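PDB 5G5G: putative xanthine dehydrogenase YAGS fad-binding subunit from Escherichia coli, which binds the molybdenum pterin cytosine dinucleotide cofactor and probably oxidises aldehydes to carboxylic acids as part of a periplasmic aldehyde oxidase. Local coordinates for residues I12-D26 with G469-M483. Residues are numbered along the deposited sequence; the frame is centred on the assembly and turned at random.
Sequences IDQLKVVGRPHDRID and GTGSYTILAQTAAEM. With MCN (pterin cytosine dinucleotide), chain Y.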
loop_
_atom_site.group_PDB
_atom_site.type_symbol
_atom_site.label_atom_id
_atom_site.label_comp_id
_atom_site.label_asym_id
_atom_site.label_seq_id
_atom_site.Cartn_x
_atom_site.Cartn_y
_atom_site.Cartn_z
ATOM N N ILE C 12 1.215 -16.746 33.725
ATOM C CA ILE C 12 1.589 -15.746 32.782
ATOM C C ILE C 12 2.108 -14.529 33.510
ATOM O O ILE C 12 2.994 -13.856 32.997
ATOM C CB ILE C 12 0.416 -15.322 31.851
ATOM C CG1 ILE C 12 -0.114 -16.540 31.052
ATOM C CG2 ILE C 12 0.828 -14.204 30.894
ATOM C CD1 ILE C 12 0.832 -17.121 30.058
ATOM N N ASP C 13 1.607 -14.282 34.721
ATOM C CA ASP C 13 2.101 -13.170 35.573
ATOM C C ASP C 13 3.613 -13.138 35.860
ATOM O O ASP C 13 4.143 -12.095 36.243
ATOM C CB ASP C 13 1.381 -13.142 36.902
ATOM C CG ASP C 13 -0.112 -12.763 36.778
ATOM O OD1 ASP C 13 -0.525 -11.994 35.898
ATOM O OD2 ASP C 13 -0.828 -13.178 37.720
ATOM N N GLN C 14 4.289 -14.278 35.714
ATOM C CA GLN C 14 5.735 -14.353 35.929
ATOM C C GLN C 14 6.498 -13.470 34.913
ATOM O O GLN C 14 7.595 -12.957 35.223
ATOM C CB GLN C 14 6.220 -15.785 35.790
ATOM C CG GLN C 14 5.666 -16.756 36.820
ATOM C CD GLN C 14 6.068 -18.190 36.525
ATOM O OE1 GLN C 14 6.998 -18.706 37.118
ATOM N NE2 GLN C 14 5.390 -18.828 35.589
ATOM N N LEU C 15 5.944 -13.369 33.707
ATOM C CA LEU C 15 6.501 -12.541 32.650
ATOM C C LEU C 15 7.984 -12.793 32.410
ATOM O O LEU C 15 8.737 -11.876 32.102
ATOM C CB LEU C 15 6.236 -11.041 32.914
ATOM C CG LEU C 15 4.738 -10.713 33.050
ATOM C CD1 LEU C 15 4.590 -9.269 33.507
ATOM C CD2 LEU C 15 4.033 -10.908 31.746
ATOM N N LYS C 16 8.374 -14.064 32.455
ATOM C CA LYS C 16 9.757 -14.452 32.063
ATOM C C LYS C 16 9.981 -14.441 30.576
ATOM O O LYS C 16 11.130 -14.311 30.143
ATOM C CB LYS C 16 10.109 -15.842 32.596
ATOM C CG LYS C 16 10.101 -15.929 34.098
ATOM C CD LYS C 16 10.306 -17.373 34.581
ATOM C CE LYS C 16 10.364 -17.422 36.092
ATOM N NZ LYS C 16 10.479 -18.810 36.574
ATOM N N VAL C 17 8.915 -14.588 29.820
ATOM C CA VAL C 17 8.957 -14.675 28.358
ATOM C C VAL C 17 7.889 -13.811 27.715
ATOM O O VAL C 17 8.171 -13.027 26.828
ATOM C CB VAL C 17 8.843 -16.124 27.833
ATOM C CG1 VAL C 17 9.300 -16.159 26.364
ATOM C CG2 VAL C 17 9.660 -17.098 28.661
ATOM N N VAL C 18 6.645 -13.966 28.142
ATOM C CA VAL C 18 5.573 -13.050 27.787
ATOM C C VAL C 18 5.912 -11.662 28.335
ATOM O O VAL C 18 6.442 -11.527 29.455
ATOM C CB VAL C 18 4.206 -13.540 28.343
ATOM C CG1 VAL C 18 3.115 -12.479 28.163
ATOM C CG2 VAL C 18 3.812 -14.866 27.693
ATOM N N GLY C 19 5.583 -10.652 27.523
ATOM C CA GLY C 19 5.803 -9.263 27.845
ATOM C C GLY C 19 7.186 -8.748 27.477
ATOM O O GLY C 19 7.450 -7.540 27.671
ATOM N N ARG C 20 8.022 -9.599 26.884
ATOM C CA ARG C 20 9.405 -9.282 26.576
ATOM C C ARG C 20 9.533 -9.083 25.078
ATOM O O ARG C 20 8.814 -9.707 24.306
ATOM C CB ARG C 20 10.298 -10.340 27.113
ATOM C CG ARG C 20 10.301 -10.178 28.655
ATOM C CD ARG C 20 11.288 -10.939 29.349
ATOM N NE ARG C 20 11.040 -10.960 30.804
ATOM C CZ ARG C 20 11.786 -10.348 31.713
ATOM N NH1 ARG C 20 12.810 -9.586 31.327
ATOM N NH2 ARG C 20 11.548 -10.508 33.012
ATOM N N PRO C 21 10.398 -8.165 24.661
ATOM C CA PRO C 21 10.473 -7.776 23.237
ATOM C C PRO C 21 11.322 -8.735 22.395
ATOM O O PRO C 21 12.326 -8.369 21.732
ATOM C CB PRO C 21 11.101 -6.370 23.313
ATOM C CG PRO C 21 11.960 -6.447 24.532
ATOM C CD PRO C 21 11.183 -7.272 25.498
ATOM N N HIS C 22 10.878 -9.963 22.341
ATOM C CA HIS C 22 11.603 -10.976 21.574
ATOM C C HIS C 22 11.558 -10.735 20.052
ATOM O O HIS C 22 10.545 -10.265 19.528
ATOM C CB HIS C 22 11.001 -12.330 21.899
ATOM C CG HIS C 22 11.524 -12.874 23.188
ATOM N ND1 HIS C 22 12.822 -13.334 23.310
ATOM C CD2 HIS C 22 10.957 -13.009 24.411
ATOM C CE1 HIS C 22 13.021 -13.760 24.550
ATOM N NE2 HIS C 22 11.906 -13.554 25.240
ATOM N N ASP C 23 12.651 -11.087 19.381
ATOM C CA ASP C 23 12.668 -11.101 17.913
ATOM C C ASP C 23 11.576 -12.022 17.384
ATOM O O ASP C 23 11.307 -13.081 17.958
ATOM C CB ASP C 23 13.982 -11.646 17.395
ATOM C CG ASP C 23 15.190 -10.796 17.696
ATOM O OD1 ASP C 23 15.071 -9.679 18.181
ATOM O OD2 ASP C 23 16.325 -11.349 17.515
ATOM N N ARG C 24 10.978 -11.684 16.249
ATOM C CA ARG C 24 10.043 -12.567 15.590
ATOM C C ARG C 24 10.657 -13.885 15.207
ATOM O O ARG C 24 11.759 -13.935 14.609
ATOM C CB ARG C 24 9.600 -11.953 14.272
ATOM C CG ARG C 24 8.612 -10.982 14.469
ATOM C CD ARG C 24 8.243 -10.407 13.102
ATOM N NE ARG C 24 7.775 -9.076 13.420
ATOM C CZ ARG C 24 6.538 -8.630 13.347
ATOM N NH1 ARG C 24 5.552 -9.392 12.973
ATOM N NH2 ARG C 24 6.287 -7.398 13.718
ATOM N N ILE C 25 9.959 -14.980 15.525
ATOM C CA ILE C 25 10.495 -16.310 15.279
ATOM C C ILE C 25 10.402 -16.688 13.791
ATOM O O ILE C 25 11.146 -17.578 13.353
ATOM C CB ILE C 25 9.910 -17.417 16.179
ATOM C CG1 ILE C 25 8.443 -17.637 15.939
ATOM C CG2 ILE C 25 10.140 -17.019 17.651
ATOM C CD1 ILE C 25 7.925 -18.921 16.553
ATOM N N ASP C 26 9.584 -15.972 13.066
ATOM C CA ASP C 26 9.541 -16.100 11.598
ATOM C C ASP C 26 10.559 -15.193 10.887
ATOM O O ASP C 26 10.556 -15.148 9.654
ATOM C CB ASP C 26 8.109 -15.905 11.033
ATOM C CG ASP C 26 7.384 -14.641 11.522
ATOM O OD1 ASP C 26 7.781 -14.116 12.609
ATOM O OD2 ASP C 26 6.369 -14.239 10.916
ATOM N N GLY C 469 1.535 -10.759 9.613
ATOM C CA GLY C 469 2.540 -9.741 9.934
ATOM C C GLY C 469 2.325 -9.166 11.342
ATOM O O GLY C 469 3.114 -8.318 11.812
ATOM N N THR C 470 1.294 -9.664 12.019
ATOM C CA THR C 470 0.987 -9.209 13.377
ATOM C C THR C 470 2.025 -9.649 14.419
ATOM O O THR C 470 2.364 -8.885 15.322
ATOM C CB THR C 470 -0.415 -9.697 13.728
ATOM O OG1 THR C 470 -0.504 -11.027 13.180
ATOM C CG2 THR C 470 -1.494 -8.810 13.127
ATOM N N GLY C 471 2.561 -10.858 14.271
ATOM C CA GLY C 471 3.423 -11.502 15.297
ATOM C C GLY C 471 2.882 -12.711 16.015
ATOM O O GLY C 471 3.506 -13.202 16.936
ATOM N N SER C 472 1.749 -13.248 15.569
ATOM C CA SER C 472 1.145 -14.382 16.203
ATOM C C SER C 472 2.131 -15.547 16.439
ATOM O O SER C 472 2.083 -16.159 17.514
ATOM C CB SER C 472 -0.026 -14.875 15.382
ATOM O OG SER C 472 -0.957 -13.859 15.079
ATOM N N TYR C 473 2.959 -15.897 15.448
ATOM C CA TYR C 473 3.950 -16.990 15.656
ATOM C C TYR C 473 4.682 -16.759 16.980
ATOM O O TYR C 473 4.825 -17.675 17.796
ATOM C CB TYR C 473 5.007 -17.104 14.566
ATOM C CG TYR C 473 4.531 -17.819 13.306
ATOM C CD1 TYR C 473 4.452 -19.236 13.267
ATOM C CD2 TYR C 473 4.257 -17.105 12.113
ATOM C CE1 TYR C 473 4.068 -19.898 12.114
ATOM C CE2 TYR C 473 3.849 -17.780 10.976
ATOM C CZ TYR C 473 3.773 -19.177 10.973
ATOM O OH TYR C 473 3.343 -19.878 9.821
ATOM N N THR C 474 5.215 -15.542 17.137
ATOM C CA THR C 474 6.054 -15.211 18.260
ATOM C C THR C 474 5.324 -15.169 19.605
ATOM O O THR C 474 5.749 -15.786 20.562
ATOM C CB THR C 474 6.778 -13.908 17.964
ATOM O OG1 THR C 474 7.376 -14.060 16.687
ATOM C CG2 THR C 474 7.800 -13.618 18.987
ATOM N N ILE C 475 4.212 -14.482 19.672
ATOM C CA ILE C 475 3.462 -14.428 20.912
ATOM C C ILE C 475 2.853 -15.758 21.362
ATOM O O ILE C 475 2.767 -16.020 22.563
ATOM C CB ILE C 475 2.412 -13.299 20.937
ATOM C CG1 ILE C 475 1.356 -13.457 19.817
ATOM C CG2 ILE C 475 3.174 -11.973 20.901
ATOM C CD1 ILE C 475 0.063 -12.656 20.055
ATOM N N LEU C 476 2.500 -16.620 20.405
ATOM C CA LEU C 476 2.062 -17.963 20.766
ATOM C C LEU C 476 3.241 -18.780 21.305
ATOM O O LEU C 476 3.077 -19.497 22.304
ATOM C CB LEU C 476 1.414 -18.674 19.572
ATOM C CG LEU C 476 0.079 -18.011 19.155
ATOM C CD1 LEU C 476 -0.356 -18.408 17.751
ATOM C CD2 LEU C 476 -1.051 -18.381 20.095
ATOM N N ALA C 477 4.438 -18.630 20.705
ATOM C CA ALA C 477 5.645 -19.278 21.262
ATOM C C ALA C 477 5.958 -18.772 22.682
ATOM O O ALA C 477 6.227 -19.548 23.611
ATOM C CB ALA C 477 6.834 -19.077 20.333
ATOM N N GLN C 478 5.839 -17.470 22.871
ATOM C CA GLN C 478 6.106 -16.885 24.189
ATOM C C GLN C 478 5.160 -17.422 25.265
ATOM O O GLN C 478 5.591 -17.689 26.435
ATOM C CB GLN C 478 6.050 -15.386 24.140
ATOM C CG GLN C 478 7.161 -14.731 23.301
ATOM C CD GLN C 478 6.909 -13.229 23.085
ATOM O OE1 GLN C 478 6.483 -12.778 22.016
ATOM N NE2 GLN C 478 7.160 -12.438 24.127
ATOM N N THR C 479 3.892 -17.568 24.886
ATOM C CA THR C 479 2.851 -18.085 25.786
ATOM C C THR C 479 3.119 -19.505 26.225
ATOM O O THR C 479 3.177 -19.827 27.430
ATOM C CB THR C 479 1.449 -17.956 25.163
ATOM O OG1 THR C 479 1.191 -16.576 24.828
ATOM C CG2 THR C 479 0.383 -18.477 26.128
ATOM N N ALA C 480 3.397 -20.375 25.260
ATOM C CA ALA C 480 3.732 -21.733 25.599
ATOM C C ALA C 480 5.022 -21.862 26.430
ATOM O O ALA C 480 5.085 -22.619 27.401
ATOM C CB ALA C 480 3.797 -22.585 24.358
ATOM N N ALA C 481 6.052 -21.097 26.046
ATOM C CA ALA C 481 7.292 -21.115 26.783
ATOM C C ALA C 481 7.056 -20.710 28.256
ATOM O O ALA C 481 7.619 -21.302 29.189
ATOM C CB ALA C 481 8.296 -20.177 26.114
ATOM N N GLU C 482 6.275 -19.648 28.448
ATOM C CA GLU C 482 5.975 -19.154 29.772
ATOM C C GLU C 482 5.272 -20.212 30.598
ATOM O O GLU C 482 5.624 -20.443 31.758
ATOM C CB GLU C 482 5.078 -17.918 29.709
ATOM C CG GLU C 482 4.935 -17.224 31.060
ATOM C CD GLU C 482 6.115 -16.311 31.380
ATOM O OE1 GLU C 482 6.364 -15.364 30.570
ATOM O OE2 GLU C 482 6.759 -16.522 32.421
ATOM N N MET C 483 4.269 -20.840 29.997
ATOM C CA MET C 483 3.437 -21.828 30.728
ATOM C C MET C 483 4.188 -23.103 31.110
ATOM O O MET C 483 3.901 -23.708 32.139
ATOM C CB MET C 483 2.223 -22.159 29.890
ATOM C CG MET C 483 1.239 -21.014 29.729
ATOM S SD MET C 483 0.470 -20.493 31.252
ATOM C CE MET C 483 -0.647 -21.837 31.660
HETATM N N1 MCN Y . 0.023 -7.553 20.540
HETATM C C2 MCN Y . 0.905 -7.694 21.704
HETATM N N3 MCN Y . -0.043 -7.528 22.891
HETATM C C4 MCN Y . -1.319 -7.194 22.994
HETATM C C5 MCN Y . -2.021 -7.225 21.665
HETATM C C6 MCN Y . -1.333 -7.325 20.566
HETATM O O2 MCN Y . 2.000 -7.909 21.763
HETATM N N4 MCN Y . -2.011 -6.957 24.050
HETATM C "C1'" MCN Y . 0.788 -7.488 19.305
HETATM C C2D MCN Y . 1.295 -8.910 18.857
HETATM O "O2'" MCN Y . 2.472 -8.771 18.065
HETATM C "C3'" MCN Y . 0.153 -9.302 18.066
HETATM C C4D MCN Y . -0.412 -8.077 17.214
HETATM O O4D MCN Y . -0.052 -7.029 18.238
HETATM O "O3'" MCN Y . 0.315 -10.394 17.091
HETATM C "C5'" MCN Y . -1.773 -7.881 16.886
HETATM O "O5'" MCN Y . -2.667 -8.490 17.788
HETATM P PA MCN Y . -4.148 -8.032 17.782
HETATM O O1A MCN Y . -4.929 -9.067 18.590
HETATM O O2A MCN Y . -4.242 -6.581 18.097
HETATM O O3A MCN Y . -4.610 -8.190 16.168
HETATM P PB MCN Y . -5.072 -9.555 15.518
HETATM O O1B MCN Y . -6.517 -9.739 15.696
HETATM O O2B MCN Y . -4.137 -10.646 15.922
HETATM O O3B MCN Y . -4.687 -9.223 14.030
HETATM C C10 MCN Y . -5.653 -8.473 13.178
HETATM C "C9'" MCN Y . -5.320 -7.032 13.018
HETATM C "C8'" MCN Y . -6.551 -6.363 12.194
HETATM S "S8'" MCN Y . -8.140 -6.725 12.583
HETATM C "C7'" MCN Y . -6.223 -5.742 11.170
HETATM S "S7'" MCN Y . -7.440 -5.106 10.025
HETATM C "C6'" MCN Y . -4.772 -5.236 10.902
HETATM C C7 MCN Y . -3.960 -5.559 12.245
HETATM O "O9'" MCN Y . -4.060 -6.875 12.614
HETATM N "N5'" MCN Y . -4.267 -6.213 9.802
HETATM C C4A MCN Y . -2.793 -6.297 9.553
HETATM N "N8'" MCN Y . -2.531 -5.334 11.941
HETATM C C4B MCN Y . -1.984 -5.844 10.817
HETATM N "N1'" MCN Y . -0.603 -5.748 10.648
HETATM C "C2'" MCN Y . 0.083 -6.447 9.649
HETATM N "N2'" MCN Y . 1.314 -6.356 9.480
HETATM N "N3'" MCN Y . -0.690 -6.810 8.581
HETATM C "C4'" MCN Y . -2.061 -6.982 8.476
HETATM O "O4'" MCN Y . -2.831 -7.372 7.578
HETATM O O HOH W 1 5.515 -21.525 34.447
HETATM O O HOH W 2 3.602 -6.472 14.458
HETATM O O HOH W 3 5.813 -13.665 14.453
#
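The carboxylate of E482 closes on three successive backbone N-H groups, those of K16, V17 and V18, and illustrates how one helix side chain can hold an irregular loop. E482 OE2 receives K16 N on its syn lone pair (2.9 Å), while E482 OE1 accepts both V17 N, out of the carboxylate plane, and V18 N, nearly along its C-O axis, each at 2.8 Å. CG stands anti to the backbone N (chi1 -170°), and a bend at chi2 (81°) folds the carboxylate back against the loop. A glutamine here would probably leave at least one of these three N-H groups facing an amide NH2, without its acceptor. One helical turn earlier, Q478 works as donor: NE2 lies 2.9 Å from V17 O, which lies in its amide plane, and makes a weak second bond to R20 O, so it spans the type II turn V17-R20. T474 OG1 accepts I25 N (3.0 Å).

Apolar contacts flank the polar ones. I12 CD1 meets M483 SD at 3.6 Å, V17 CG1 rests near A481 CB, and I25 lies along the first turn of the helix with CG1 against Y473 CB (3.7 Å) and CD1 by A477 CB.

At the cofactor end, R24 NH1 donates to G469 O from above the carbonyl plane (2.9 Å), while a water accepting from R24 NH2 also lies within bonding distance of T470 O. T470 O also accepts from ribose O2' of the pterin cytosine dinucleotide. R24 NE pairs with an acidic side chain on the chain of another protein. The whole is an N-terminal loop laid along helix 472-484, whose leading segment G469-S472, with G471 as N-cap, forms part of the dinucleotide pocket in the molybdopterin-binding domain of the xanthine dehydrogenase family.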